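Local coordinates for outer surface protein (Bacillus cereus ATCC 14579, PDB 1X7F) that is of uncharacterized function but probably hydrolyses 6-phospho-N-acetylmuramic acid-containing sugars during cell-wall recycling, at residues L129-M134 with I151-N156. Sequence-based numbering, arbitrary orientation.
Sequences LTEAKM and IAYLEN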
ATOM      1  N   LEU A 129      -5.036  -6.812 -29.479  1.00 44.11           N
ATOM      2  CA  LEU A 129      -6.356  -7.010 -30.066  1.00 43.28           C
ATOM      3  C   LEU A 129      -7.185  -8.024 -29.273  1.00 42.60           C
ATOM      4  O   LEU A 129      -8.376  -7.804 -29.042  1.00 42.78           O
ATOM      5  CB  LEU A 129      -6.231  -7.437 -31.538  1.00 43.39           C
ATOM      6  CG  LEU A 129      -7.488  -7.606 -32.398  1.00 43.55           C
ATOM      7  CD1 LEU A 129      -8.282  -6.305 -32.525  1.00 44.20           C
ATOM      8  CD2 LEU A 129      -7.110  -8.133 -33.775  1.00 43.66           C
ATOM      9  N   THR A 130      -6.549  -9.123 -28.857  1.00 41.71           N
ATOM     10  CA  THR A 130      -7.221 -10.172 -28.084  1.00 40.87           C
ATOM     11  C   THR A 130      -7.769  -9.617 -26.769  1.00 40.40           C
ATOM     12  O   THR A 130      -8.917  -9.891 -26.411  1.00 40.37           O
ATOM     13  CB  THR A 130      -6.259 -11.358 -27.820  1.00 40.83           C
ATOM     14  OG1 THR A 130      -5.767 -11.865 -29.066  1.00 40.84           O
ATOM     15  CG2 THR A 130      -7.010 -12.550 -27.240  1.00 40.85           C
ATOM     16  N   GLU A 131      -6.935  -8.843 -26.067  1.00 39.50           N
ATOM     17  CA  GLU A 131      -7.317  -8.146 -24.836  1.00 38.75           C
ATOM     18  C   GLU A 131      -8.546  -7.263 -25.055  1.00 38.16           C
ATOM     19  O   GLU A 131      -9.514  -7.340 -24.293  1.00 37.57           O
ATOM     20  CB  GLU A 131      -6.154  -7.291 -24.317  1.00 38.63           C
ATOM     21  CG  GLU A 131      -5.032  -8.068 -23.638  1.00 39.33           C
ATOM     22  CD  GLU A 131      -3.969  -8.579 -24.602  1.00 39.01           C
ATOM     23  OE1 GLU A 131      -4.269  -8.835 -25.784  1.00 37.46           O
ATOM     24  OE2 GLU A 131      -2.812  -8.735 -24.167  1.00 40.26           O
ATOM     25  N   ALA A 132      -8.487  -6.438 -26.104  1.00 38.09           N
ATOM     26  CA  ALA A 132      -9.585  -5.551 -26.498  1.00 38.29           C
ATOM     27  C   ALA A 132     -10.928  -6.270 -26.626  1.00 38.23           C
ATOM     28  O   ALA A 132     -11.945  -5.780 -26.077  1.00 38.56           O
ATOM     29  CB  ALA A 132      -9.246  -4.831 -27.803  1.00 38.20           C
ATOM     30  N   LYS A 133     -10.924  -7.425 -27.340  1.00 38.05           N
ATOM     31  CA  LYS A 133     -12.146  -8.206 -27.554  1.00 38.40           C
ATOM     32  C   LYS A 133     -12.680  -8.846 -26.275  1.00 38.12           C
ATOM     33  O   LYS A 133     -13.891  -9.063 -26.134  1.00 37.92           O
ATOM     34  CB  LYS A 133     -11.939  -9.285 -28.622  1.00 38.52           C
ATOM     35  CG  LYS A 133     -12.158  -8.795 -30.048  1.00 40.50           C
ATOM     36  CD  LYS A 133     -10.888  -8.884 -30.878  1.00 43.59           C
ATOM     37  CE  LYS A 133     -10.766 -10.262 -31.547  1.00 44.45           C
ATOM     38  NZ  LYS A 133      -9.339 -10.583 -31.846  1.00 46.75           N
ATOM     39  N   MET A 134     -11.770  -9.149 -25.350  1.00 38.38           N
ATOM     40  CA  MET A 134     -12.144  -9.757 -24.072  1.00 38.71           C
ATOM     41  C   MET A 134     -12.896  -8.793 -23.146  1.00 38.14           C
ATOM     42  O   MET A 134     -13.714  -9.229 -22.320  1.00 38.72           O
ATOM     43  CB  MET A 134     -10.910 -10.325 -23.367  1.00 38.31           C
ATOM     44  CG  MET A 134     -10.373 -11.594 -24.008  1.00 38.48           C
ATOM     45  SD  MET A 134      -8.761 -12.064 -23.354  1.00 40.48           S
ATOM     46  CE  MET A 134      -9.225 -12.854 -21.807  1.00 38.62           C
ATOM     47  N   ILE A 151       5.892  -1.128 -21.017  1.00 41.93           N
ATOM     48  CA  ILE A 151       5.746  -0.910 -22.447  1.00 41.61           C
ATOM     49  C   ILE A 151       4.396  -0.251 -22.736  1.00 42.12           C
ATOM     50  O   ILE A 151       3.510  -0.229 -21.866  1.00 42.11           O
ATOM     51  CB  ILE A 151       5.884  -2.241 -23.218  1.00 41.59           C
ATOM     52  CG1 ILE A 151       4.997  -3.321 -22.590  1.00 41.74           C
ATOM     53  CG2 ILE A 151       7.348  -2.683 -23.261  1.00 41.70           C
ATOM     54  CD1 ILE A 151       4.556  -4.412 -23.552  1.00 43.26           C
ATOM     55  N   ALA A 152       4.252   0.298 -23.945  1.00 41.92           N
ATOM     56  CA  ALA A 152       3.003   0.913 -24.388  1.00 42.15           C
ATOM     57  C   ALA A 152       1.965  -0.166 -24.721  1.00 42.33           C
ATOM     58  O   ALA A 152       1.536  -0.324 -25.871  1.00 42.27           O
ATOM     59  CB  ALA A 152       3.254   1.825 -25.580  1.00 42.39           C
ATOM     60  N   TYR A 153       1.581  -0.903 -23.681  1.00 42.57           N
ATOM     61  CA  TYR A 153       0.679  -2.050 -23.756  1.00 42.58           C
ATOM     62  C   TYR A 153      -0.765  -1.566 -23.865  1.00 42.82           C
ATOM     63  O   TYR A 153      -1.507  -1.993 -24.763  1.00 43.00           O
ATOM     64  CB  TYR A 153       0.892  -2.928 -22.510  1.00 42.11           C
ATOM     65  CG  TYR A 153       0.092  -4.218 -22.421  1.00 41.66           C
ATOM     66  CD1 TYR A 153      -0.363  -4.676 -21.184  1.00 41.29           C
ATOM     67  CD2 TYR A 153      -0.202  -4.984 -23.554  1.00 41.33           C
ATOM     68  CE1 TYR A 153      -1.087  -5.857 -21.074  1.00 39.76           C
ATOM     69  CE2 TYR A 153      -0.935  -6.170 -23.450  1.00 40.08           C
ATOM     70  CZ  TYR A 153      -1.373  -6.591 -22.203  1.00 38.62           C
ATOM     71  OH  TYR A 153      -2.091  -7.750 -22.064  1.00 38.47           O
ATOM     72  N   LEU A 154      -1.141  -0.657 -22.965  1.00 42.82           N
ATOM     73  CA  LEU A 154      -2.460  -0.015 -22.983  1.00 42.59           C
ATOM     74  C   LEU A 154      -2.764   0.743 -24.273  1.00 42.49           C
ATOM     75  O   LEU A 154      -3.868   0.614 -24.817  1.00 42.76           O
ATOM     76  CB  LEU A 154      -2.632   0.916 -21.776  1.00 42.46           C
ATOM     77  CG  LEU A 154      -2.962   0.283 -20.422  1.00 41.80           C
ATOM     78  CD1 LEU A 154      -2.836   1.320 -19.310  1.00 39.97           C
ATOM     79  CD2 LEU A 154      -4.359  -0.325 -20.439  1.00 39.56           C
ATOM     80  N   GLU A 155      -1.784   1.517 -24.744  0.50 42.54           N
ATOM     81  CA  GLU A 155      -1.896   2.304 -25.981  0.50 42.36           C
ATOM     82  C   GLU A 155      -2.260   1.413 -27.163  0.50 42.07           C
ATOM     83  O   GLU A 155      -2.976   1.832 -28.074  0.50 42.22           O
ATOM     84  CB  GLU A 155      -0.576   3.028 -26.277  0.50 42.50           C
ATOM     85  CG  GLU A 155       0.049   3.754 -25.087  0.50 42.88           C
ATOM     86  CD  GLU A 155      -0.547   5.128 -24.831  0.50 43.18           C
ATOM     87  OE1 GLU A 155      -1.135   5.721 -25.763  0.50 44.20           O
ATOM     88  OE2 GLU A 155      -0.414   5.624 -23.693  0.50 42.93           O
ATOM     89  N   ASN A 156      -1.751   0.182 -27.128  1.00 41.81           N
ATOM     90  CA  ASN A 156      -2.013  -0.839 -28.134  1.00 41.16           C
ATOM     91  C   ASN A 156      -3.448  -1.371 -28.011  1.00 40.22           C
ATOM     92  O   ASN A 156      -4.214  -1.329 -28.978  1.00 40.00           O
ATOM     93  CB  ASN A 156      -0.977  -1.963 -27.983  1.00 41.22           C
ATOM     94  CG  ASN A 156      -1.013  -2.963 -29.120  1.00 42.14           C
ATOM     95  OD1 ASN A 156      -1.176  -2.606 -30.293  1.00 41.88           O
ATOM     96  ND2 ASN A 156      -0.836  -4.234 -28.777  1.00 44.08           N
TER
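Tyr153 reaches across to Glu131 and gives its phenol hydrogen to the carboxylate, with OH and OE2 modelled just 2.4 Å apart. That is very short for such a bond, and at 2.3 Å resolution the exact length should be read with caution. The oxygen comes in at the edge of the ring, near its plane, on the CE2 side: Glu131 OE2 is 3.2 Å from Tyr153 CZ and 3.3 Å from CE2. The carboxylate itself is turned steeply against the ring, their planes 71° apart, and the two side chains cross nearly at right angles. Tyr153 carries its ring with CG anti to the backbone N (chi1 -177°), which sends the hydroxyl out toward the other helix; the glutamate chain is bent at chi2 (87°), which folds its carboxylate back toward the loop before its own helix.

Apart from the bond, little touches: Glu131 CG lies 3.4 Å from Tyr153 OH, and the pair together account for most of the 112 Å² buried between the segments.

Both helices follow strands of the parallel eight-stranded sheet, whose strand order and family point to a TIM-type barrel: helix 129-134 comes after strand 119-122, and helix 153-157 after strand 142-146. Both side chains also touch Leu145 of the latter strand; the bond between them links two helices that follow one another in the chain, on the layer outside the sheet.

The buried carboxylate has further hydrogen bonds from the backbone of the preceding loop. OE2 also accepts from Phe126 N, while OE1 takes a weak bond from Gly128 N, so that OE2 is gripped by two donors and the carboxylate is held through both oxygens, though OE1 only weakly. Asn156 tethers the second helix to that same loop, its ND2 bonding to Asp127 O.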